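Local coordinates for protein putative tetrapyrrole (Corrin/porphyrin) methylase (Bacteroides fragilis, PDB 3FFY) that probably methylates, with S-adenosylmethionine, the ribose 2'-oxygen of a cytidine in 16S rRNA, and is here represented by its C-terminal domain, at residues A[59-62]-A[63-66]; A[76-79]-A[80-84]; A[95-99]-A[100-104]. All coordinates share one frame; numbering follows the deposited sequence.

Contact 1: A[59-62]-A[63-66]; sequences LTQF and AEYF
Phe62 and Phe66, one helical turn apart in the last part of the alpha-helix 55-66, form an offset edge-to-face aromatic pair. The two side chains run side by side and point the same way, yet their rings are turned 76° against each other, and the edge of Phe66 is directed at the face of Phe62. Between the two rings the closest atoms are CE2 of Phe66 and CD1 of Phe62, 3.7 Å apart. In Phe62, CG lies beside the backbone N and anti to the carbonyl carbon (chi1 -81°), and CB of the same residue lies in the ring plane of Phe66, at its edge. One face of the Phe66 ring is taken by CB of Tyr65, which sits over the ring centre 4.1 Å above the plane. This aromatic side of the helix is buried: Phe62 packs on Ile108 and Leu110 of strand 106-110, and Phe66 also reaches Leu110. Away from the aromatic pair, Gln61 and Glu64 pass at an angle, their amide and carboxylate planes 68° apart, with CG of Gln61 4.2 Å from OE1 of Glu64; the amide OE1 of Gln61 instead accepts a hydrogen bond from Arg32. Regular i to i+4 backbone bonds run through the segment, among them Glu64 N to Thr60 O at 2.9 Å. Gln61 O meets two parts of Tyr65: it accepts the bond from Tyr65 N at 2.9 Å, and it lies at the ring edge, in plane, 3.2 Å from Tyr65 CD1.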
loop_
_atom_site.group_PDB
_atom_site.type_symbol
_atom_site.label_atom_id
_atom_site.label_comp_id
_atom_site.label_asym_id
_atom_site.label_seq_id
_atom_site.Cartn_x
_atom_site.Cartn_y
_atom_site.Cartn_z
ATOM N N LEU A 59 13.956 -11.317 7.925
ATOM C CA LEU A 59 13.467 -10.224 8.777
ATOM C C LEU A 59 14.150 -10.224 10.123
ATOM O O LEU A 59 14.494 -9.167 10.636
ATOM C CB LEU A 59 11.960 -10.302 8.985
ATOM C CG LEU A 59 11.109 -10.046 7.749
ATOM C CD1 LEU A 59 9.682 -10.253 8.167
ATOM C CD2 LEU A 59 11.298 -8.684 7.150
ATOM N N THR A 60 14.392 -11.420 10.669
ATOM C CA THR A 60 15.091 -11.543 11.937
ATOM C C THR A 60 16.511 -11.009 11.807
ATOM O O THR A 60 16.974 -10.204 12.609
ATOM C CB THR A 60 15.088 -12.982 12.442
ATOM O OG1 THR A 60 13.715 -13.408 12.541
ATOM C CG2 THR A 60 15.734 -13.027 13.774
ATOM N N GLN A 61 17.198 -11.426 10.759
ATOM C CA GLN A 61 18.567 -10.952 10.576
ATOM C C GLN A 61 18.612 -9.456 10.256
ATOM O O GLN A 61 19.537 -8.764 10.666
ATOM C CB GLN A 61 19.256 -11.773 9.492
ATOM C CG GLN A 61 19.328 -13.241 9.880
ATOM C CD GLN A 61 20.150 -14.068 8.904
ATOM O OE1 GLN A 61 19.813 -14.185 7.726
ATOM N NE2 GLN A 61 21.237 -14.645 9.396
ATOM N N PHE A 62 17.644 -8.968 9.490
ATOM C CA PHE A 62 17.492 -7.534 9.283
ATOM C C PHE A 62 17.408 -6.812 10.653
ATOM O O PHE A 62 18.066 -5.760 10.876
ATOM C CB PHE A 62 16.236 -7.231 8.426
ATOM C CG PHE A 62 16.423 -7.395 6.918
ATOM C CD1 PHE A 62 17.567 -7.969 6.367
ATOM C CD2 PHE A 62 15.410 -6.986 6.040
ATOM C CE1 PHE A 62 17.703 -8.086 5.012
ATOM C CE2 PHE A 62 15.559 -7.094 4.708
ATOM C CZ PHE A 62 16.679 -7.652 4.174
ATOM N N ALA A 63 16.608 -7.356 11.584
ATOM C CA ALA A 63 16.508 -6.748 12.929
ATOM C C ALA A 63 17.862 -6.789 13.598
ATOM O O ALA A 63 18.277 -5.839 14.257
ATOM C CB ALA A 63 15.459 -7.478 13.813
ATOM N N GLU A 64 18.571 -7.901 13.454
ATOM C CA GLU A 64 19.875 -7.994 14.116
ATOM C C GLU A 64 20.842 -6.947 13.553
ATOM O O GLU A 64 21.527 -6.283 14.310
ATOM C CB GLU A 64 20.444 -9.394 13.986
ATOM C CG GLU A 64 19.631 -10.454 14.673
ATOM C CD GLU A 64 20.175 -11.831 14.397
ATOM O OE1 GLU A 64 21.017 -11.979 13.503
ATOM O OE2 GLU A 64 19.789 -12.785 15.064
ATOM N N TYR A 65 20.872 -6.779 12.228
ATOM C CA TYR A 65 21.825 -5.853 11.549
ATOM C C TYR A 65 21.377 -4.384 11.476
ATOM O O TYR A 65 22.210 -3.479 11.534
ATOM C CB TYR A 65 22.101 -6.326 10.105
ATOM C CG TYR A 65 23.102 -7.432 10.010
ATOM C CD1 TYR A 65 22.746 -8.749 10.265
ATOM C CD2 TYR A 65 24.443 -7.147 9.715
ATOM C CE1 TYR A 65 23.690 -9.765 10.204
ATOM C CE2 TYR A 65 25.407 -8.165 9.647
ATOM C CZ TYR A 65 25.024 -9.462 9.886
ATOM O OH TYR A 65 25.971 -10.438 9.802
ATOM N N PHE A 66 20.086 -4.140 11.318
ATOM C CA PHE A 66 19.606 -2.785 11.154
ATOM C C PHE A 66 18.882 -2.258 12.373
ATOM O O PHE A 66 18.640 -1.046 12.468
ATOM C CB PHE A 66 18.699 -2.710 9.932
ATOM C CG PHE A 66 19.350 -3.232 8.708
ATOM C CD1 PHE A 66 20.455 -2.582 8.169
ATOM C CD2 PHE A 66 18.933 -4.411 8.134
ATOM C CE1 PHE A 66 21.096 -3.093 7.051
ATOM C CE2 PHE A 66 19.577 -4.940 7.017
ATOM C CZ PHE A 66 20.648 -4.280 6.475
#

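Contact 2: A[76-79]-A[80-84]; sequences REIS and KIHEE. With SO4 (sulfate ion), chain C.
The carbonyl oxygen of His82 is gripped by two consecutive backbone N-H groups. Ile78 N donates the shorter but more bent bond, 2.7 Å to His82 O, from a tilted position, while Ser79 N lies in the carbonyl plane, on a lone pair. Here the Ile78 side chain crosses the imidazole of His82, its CD1 lying over one ring face, 3.7 Å from the centroid, in a CH-pi contact. Ser79 OG accepts the N-H of Ile81 at 3.0 Å and donates to a sulfate oxygen; the same ion is bound by His96 of the second subunit. Farther from the turn, Arg76 and Glu84 form a hydrogen-bonded antiparallel pair whose side chains lie alongside each other. Glu84 OE1 approaches the guanidinium edge of Arg76, 2.7 Å from NH1, in a salt bridge whose hydrogen bond is bent (126°) and weak. On the other face of the sheet, Glu83 bends at chi2 (96°), which brings OE2 to 3.4 Å from CB of Glu77. A water lies within hydrogen-bonding distance of Glu83 OE2 and Ser79 O. This is the turn end of the antiparallel beta hairpin 71-77/82-87, whose second strand continues the sheet into the second subunit.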
loop_
_atom_site.group_PDB
_atom_site.type_symbol
_atom_site.label_atom_id
_atom_site.label_comp_id
_atom_site.label_asym_id
_atom_site.label_seq_id
_atom_site.Cartn_x
_atom_site.Cartn_y
_atom_site.Cartn_z
ATOM N N ARG A 76 3.012 -8.235 -1.241
ATOM C CA ARG A 76 2.736 -9.266 -2.180
ATOM C C ARG A 76 1.857 -8.706 -3.267
ATOM O O ARG A 76 0.854 -8.019 -3.015
ATOM C CB ARG A 76 2.059 -10.402 -1.435
ATOM C CG ARG A 76 1.884 -11.618 -2.288
ATOM C CD ARG A 76 1.122 -12.633 -1.551
ATOM N NE ARG A 76 0.240 -13.292 -2.494
ATOM C CZ ARG A 76 -1.078 -13.382 -2.358
ATOM N NH1 ARG A 76 -1.687 -12.869 -1.287
ATOM N NH2 ARG A 76 -1.792 -14.006 -3.291
ATOM N N GLU A 77 2.266 -8.944 -4.496
ATOM C CA GLU A 77 1.543 -8.418 -5.609
ATOM C C GLU A 77 0.448 -9.416 -6.001
ATOM O O GLU A 77 0.759 -10.507 -6.452
ATOM C CB GLU A 77 2.484 -8.173 -6.769
ATOM C CG GLU A 77 1.701 -7.821 -8.001
ATOM C CD GLU A 77 2.541 -7.590 -9.239
ATOM O OE1 GLU A 77 1.991 -7.871 -10.331
ATOM O OE2 GLU A 77 3.715 -7.138 -9.137
ATOM N N ILE A 78 -0.821 -9.088 -5.806
ATOM C CA ILE A 78 -1.894 -10.000 -6.242
ATOM C C ILE A 78 -2.214 -9.770 -7.715
ATOM O O ILE A 78 -2.656 -10.686 -8.377
ATOM C CB ILE A 78 -3.156 -9.847 -5.397
ATOM C CG1 ILE A 78 -2.845 -10.191 -3.947
ATOM C CG2 ILE A 78 -4.284 -10.705 -5.971
ATOM C CD1 ILE A 78 -3.672 -9.415 -2.941
ATOM N N SER A 79 -2.006 -8.563 -8.238
ATOM C CA SER A 79 -2.119 -8.336 -9.663
ATOM C C SER A 79 -1.357 -7.074 -9.946
ATOM O O SER A 79 -0.727 -6.508 -9.044
ATOM C CB SER A 79 -3.570 -8.214 -10.090
ATOM O OG SER A 79 -3.990 -6.863 -10.161
ATOM N N LYS A 80 -1.402 -6.604 -11.182
ATOM C CA LYS A 80 -0.670 -5.370 -11.481
ATOM C C LYS A 80 -1.250 -4.135 -10.744
ATOM O O LYS A 80 -0.551 -3.099 -10.601
ATOM C CB LYS A 80 -0.549 -5.127 -12.992
ATOM C CG LYS A 80 -1.867 -4.869 -13.749
ATOM C CD LYS A 80 -1.584 -4.212 -15.115
ATOM C CE LYS A 80 -2.858 -3.714 -15.809
ATOM N NZ LYS A 80 -2.621 -3.435 -17.280
ATOM N N ILE A 81 -2.508 -4.235 -10.294
ATOM C CA ILE A 81 -3.111 -3.150 -9.537
ATOM C C ILE A 81 -3.504 -3.477 -8.093
ATOM O O ILE A 81 -3.920 -2.593 -7.385
ATOM C CB ILE A 81 -4.227 -2.513 -10.355
ATOM C CG1 ILE A 81 -5.448 -3.410 -10.456
ATOM C CG2 ILE A 81 -3.645 -2.137 -11.726
ATOM C CD1 ILE A 81 -6.583 -2.724 -11.123
ATOM N N HIS A 82 -3.293 -4.716 -7.645
ATOM C CA HIS A 82 -3.833 -5.197 -6.407
ATOM C C HIS A 82 -2.697 -5.753 -5.566
ATOM O O HIS A 82 -1.979 -6.646 -5.977
ATOM C CB HIS A 82 -4.879 -6.225 -6.706
ATOM C CG HIS A 82 -5.572 -6.737 -5.517
ATOM N ND1 HIS A 82 -6.467 -7.787 -5.587
ATOM C CD2 HIS A 82 -5.495 -6.389 -4.209
ATOM C CE1 HIS A 82 -6.920 -8.048 -4.367
ATOM N NE2 HIS A 82 -6.349 -7.214 -3.516
ATOM N N GLU A 83 -2.488 -5.155 -4.411
ATOM C CA GLU A 83 -1.320 -5.449 -3.585
ATOM C C GLU A 83 -1.804 -5.708 -2.179
ATOM O O GLU A 83 -2.851 -5.252 -1.758
ATOM C CB GLU A 83 -0.353 -4.271 -3.646
ATOM C CG GLU A 83 1.072 -4.541 -3.148
ATOM C CD GLU A 83 2.140 -4.898 -4.215
ATOM O OE1 GLU A 83 3.312 -4.905 -3.797
ATOM O OE2 GLU A 83 1.859 -5.154 -5.428
ATOM N N GLU A 84 -1.037 -6.475 -1.450
ATOM C CA GLU A 84 -1.292 -6.752 -0.073
ATOM C C GLU A 84 -0.012 -6.392 0.674
ATOM O O GLU A 84 1.072 -6.790 0.248
ATOM C CB GLU A 84 -1.518 -8.222 0.012
ATOM C CG GLU A 84 -2.410 -8.628 1.075
ATOM C CD GLU A 84 -2.465 -10.132 1.179
ATOM O OE1 GLU A 84 -1.694 -10.801 0.420
ATOM O OE2 GLU A 84 -3.284 -10.630 1.998
HETATM S S SO4 C . -6.783 -7.162 -11.619
HETATM O O1 SO4 C . -6.933 -8.624 -11.938
HETATM O O2 SO4 C . -6.473 -7.157 -10.152
HETATM O O3 SO4 C . -8.134 -6.462 -11.709
HETATM O O4 SO4 C . -5.731 -6.683 -12.511
HETATM O O HOH W 1 0.158 -4.434 -7.483
#

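Contact 3: A[95-99]-A[100-104]; sequences EHFTA and TDPRG. With SO4 (sulfate ion), chain B.
His96 meets Thr100 through the backbone: His96 O accepts a hydrogen bond from Thr100 N, 3.1 Å away. CG of His96 is anti to the backbone N (chi1 178°), which carries ND1 to a sulfate ion. The N-H of His96 ND1 points almost straight at sulfate O3 (175°), in the ring plane, though the modelled distance of 2.5 Å between ND1 and O3 is unusually short; Ser79 of the second subunit binds the same ion. Next comes Phe97, one face of whose ring is occupied by CD2 of His96, 3.6 Å above the plane and over the centre. Phe97 CA makes a CA-H···O contact with Thr100 O at 3.3 Å. This is the C-terminal end of helix 90-99, where Thr100 is the first residue to leave helical geometry and the chain turns into the loop before strand 106-110. Pro102 of that loop crosses the Phe97 side chain at an angle, its CB 3.6 Å from CE1 of Phe97, while the buried phenyl group also packs on Leu55 and Leu59 of helix 55-66. A water donates to Phe97 O, 2.8 Å away. Thr98 turns its hydroxyl back to the carbonyl of Ile94.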
loop_
_atom_site.group_PDB
_atom_site.type_symbol
_atom_site.label_atom_id
_atom_site.label_comp_id
_atom_site.label_asym_id
_atom_site.label_seq_id
_atom_site.Cartn_x
_atom_site.Cartn_y
_atom_site.Cartn_z
ATOM N N GLU A 95 6.953 -10.430 14.591
ATOM C CA GLU A 95 5.849 -10.947 15.382
ATOM C C GLU A 95 4.724 -11.388 14.437
ATOM O O GLU A 95 4.155 -12.460 14.612
ATOM C CB GLU A 95 5.364 -9.866 16.342
ATOM C CG GLU A 95 4.018 -10.085 17.056
ATOM C CD GLU A 95 3.644 -8.822 17.877
ATOM O OE1 GLU A 95 3.062 -7.864 17.282
ATOM O OE2 GLU A 95 3.965 -8.753 19.078
ATOM N N HIS A 96 4.410 -10.566 13.444
ATOM C CA HIS A 96 3.326 -10.873 12.502
ATOM C C HIS A 96 3.606 -12.158 11.727
ATOM O O HIS A 96 2.744 -13.034 11.630
ATOM C CB HIS A 96 3.102 -9.711 11.511
ATOM C CG HIS A 96 2.043 -9.995 10.495
ATOM N ND1 HIS A 96 0.690 -9.826 10.757
ATOM C CD2 HIS A 96 2.129 -10.507 9.240
ATOM C CE1 HIS A 96 0.003 -10.177 9.681
ATOM N NE2 HIS A 96 0.847 -10.592 8.749
ATOM N N PHE A 97 4.810 -12.276 11.174
ATOM C CA PHE A 97 5.130 -13.465 10.396
ATOM C C PHE A 97 5.599 -14.667 11.188
ATOM O O PHE A 97 5.935 -15.717 10.577
ATOM C CB PHE A 97 6.117 -13.141 9.291
ATOM C CG PHE A 97 5.521 -12.324 8.222
ATOM C CD1 PHE A 97 4.538 -12.866 7.420
ATOM C CD2 PHE A 97 5.872 -10.970 8.069
ATOM C CE1 PHE A 97 3.935 -12.097 6.411
ATOM C CE2 PHE A 97 5.278 -10.189 7.084
ATOM C CZ PHE A 97 4.305 -10.758 6.238
ATOM N N THR A 98 5.629 -14.528 12.510
ATOM C CA THR A 98 5.711 -15.699 13.362
ATOM C C THR A 98 4.314 -16.317 13.504
ATOM O O THR A 98 4.194 -17.533 13.418
ATOM C CB THR A 98 6.307 -15.389 14.743
ATOM O OG1 THR A 98 7.584 -14.809 14.551
ATOM C CG2 THR A 98 6.472 -16.680 15.617
ATOM N N ALA A 99 3.269 -15.503 13.713
ATOM C CA ALA A 99 1.884 -16.022 13.881
ATOM C C ALA A 99 1.299 -16.521 12.570
ATOM O O ALA A 99 0.504 -17.421 12.564
ATOM C CB ALA A 99 0.957 -14.969 14.499
ATOM N N THR A 100 1.669 -15.920 11.452
ATOM C CA THR A 100 1.113 -16.332 10.159
ATOM C C THR A 100 2.238 -16.374 9.116
ATOM O O THR A 100 2.917 -15.382 8.863
ATOM C CB THR A 100 -0.092 -15.432 9.680
ATOM O OG1 THR A 100 0.406 -14.331 8.937
ATOM C CG2 THR A 100 -0.956 -14.887 10.840
ATOM N N ASP A 101 2.446 -17.565 8.557
ATOM C CA ASP A 101 3.417 -17.770 7.490
ATOM C C ASP A 101 2.966 -16.921 6.297
ATOM O O ASP A 101 1.776 -16.716 6.102
ATOM C CB ASP A 101 3.514 -19.280 7.120
ATOM C CG ASP A 101 3.523 -20.229 8.362
ATOM O OD1 ASP A 101 4.021 -19.863 9.452
ATOM O OD2 ASP A 101 3.026 -21.365 8.236
ATOM N N PRO A 102 3.910 -16.395 5.510
ATOM C CA PRO A 102 3.531 -15.568 4.328
ATOM C C PRO A 102 3.200 -16.336 3.071
ATOM O O PRO A 102 3.518 -17.526 2.973
ATOM C CB PRO A 102 4.780 -14.734 4.054
ATOM C CG PRO A 102 5.903 -15.473 4.759
ATOM C CD PRO A 102 5.315 -16.190 5.927
ATOM N N ARG A 103 2.665 -15.630 2.080
ATOM C CA ARG A 103 1.835 -16.281 1.080
ATOM C C ARG A 103 2.278 -16.315 -0.383
ATOM O O ARG A 103 1.586 -16.896 -1.233
ATOM C CB ARG A 103 0.426 -15.677 1.136
ATOM C CG ARG A 103 -0.649 -16.647 0.639
ATOM C CD ARG A 103 -1.886 -16.647 1.533
ATOM N NE ARG A 103 -3.004 -15.974 0.874
ATOM C CZ ARG A 103 -3.740 -16.505 -0.114
ATOM N NH1 ARG A 103 -4.742 -15.795 -0.643
ATOM N NH2 ARG A 103 -3.489 -17.738 -0.581
ATOM N N GLY A 104 3.389 -15.709 -0.722
ATOM C CA GLY A 104 3.832 -15.845 -2.084
ATOM C C GLY A 104 5.163 -15.228 -2.079
ATOM O O GLY A 104 5.617 -14.794 -1.029
HETATM S S SO4 B . -1.616 -8.114 12.801
HETATM O O1 SO4 B . -2.743 -8.975 13.300
HETATM O O2 SO4 B . -1.874 -8.024 11.327
HETATM O O3 SO4 B . -0.295 -8.868 12.895
HETATM O O4 SO4 B . -1.721 -6.871 13.559
HETATM O O HOH W 2 6.130 -18.519 10.191
#

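Contacts 1 and 3 touch where two helices pack: Leu59 CD1 lies 3.9 Å from Phe97 CD2, and the centres of the two contacts are about 16 Å apart. Contact 3 also meets contact 2, with centres about 17 Å apart, where Arg76 CD packs 3.9 Å from Gly104 N and the like charges of Arg76 and Arg103 come close. Contacts 1 and 2 do not touch; they lie on opposite sides of the chain's centre, about 26 Å between centres. Contacts 2 and 3 are joined again across the dimer, since a sulfate, probably from the crystallisation liquor, is held by Ser79 of one subunit and His96 of the other.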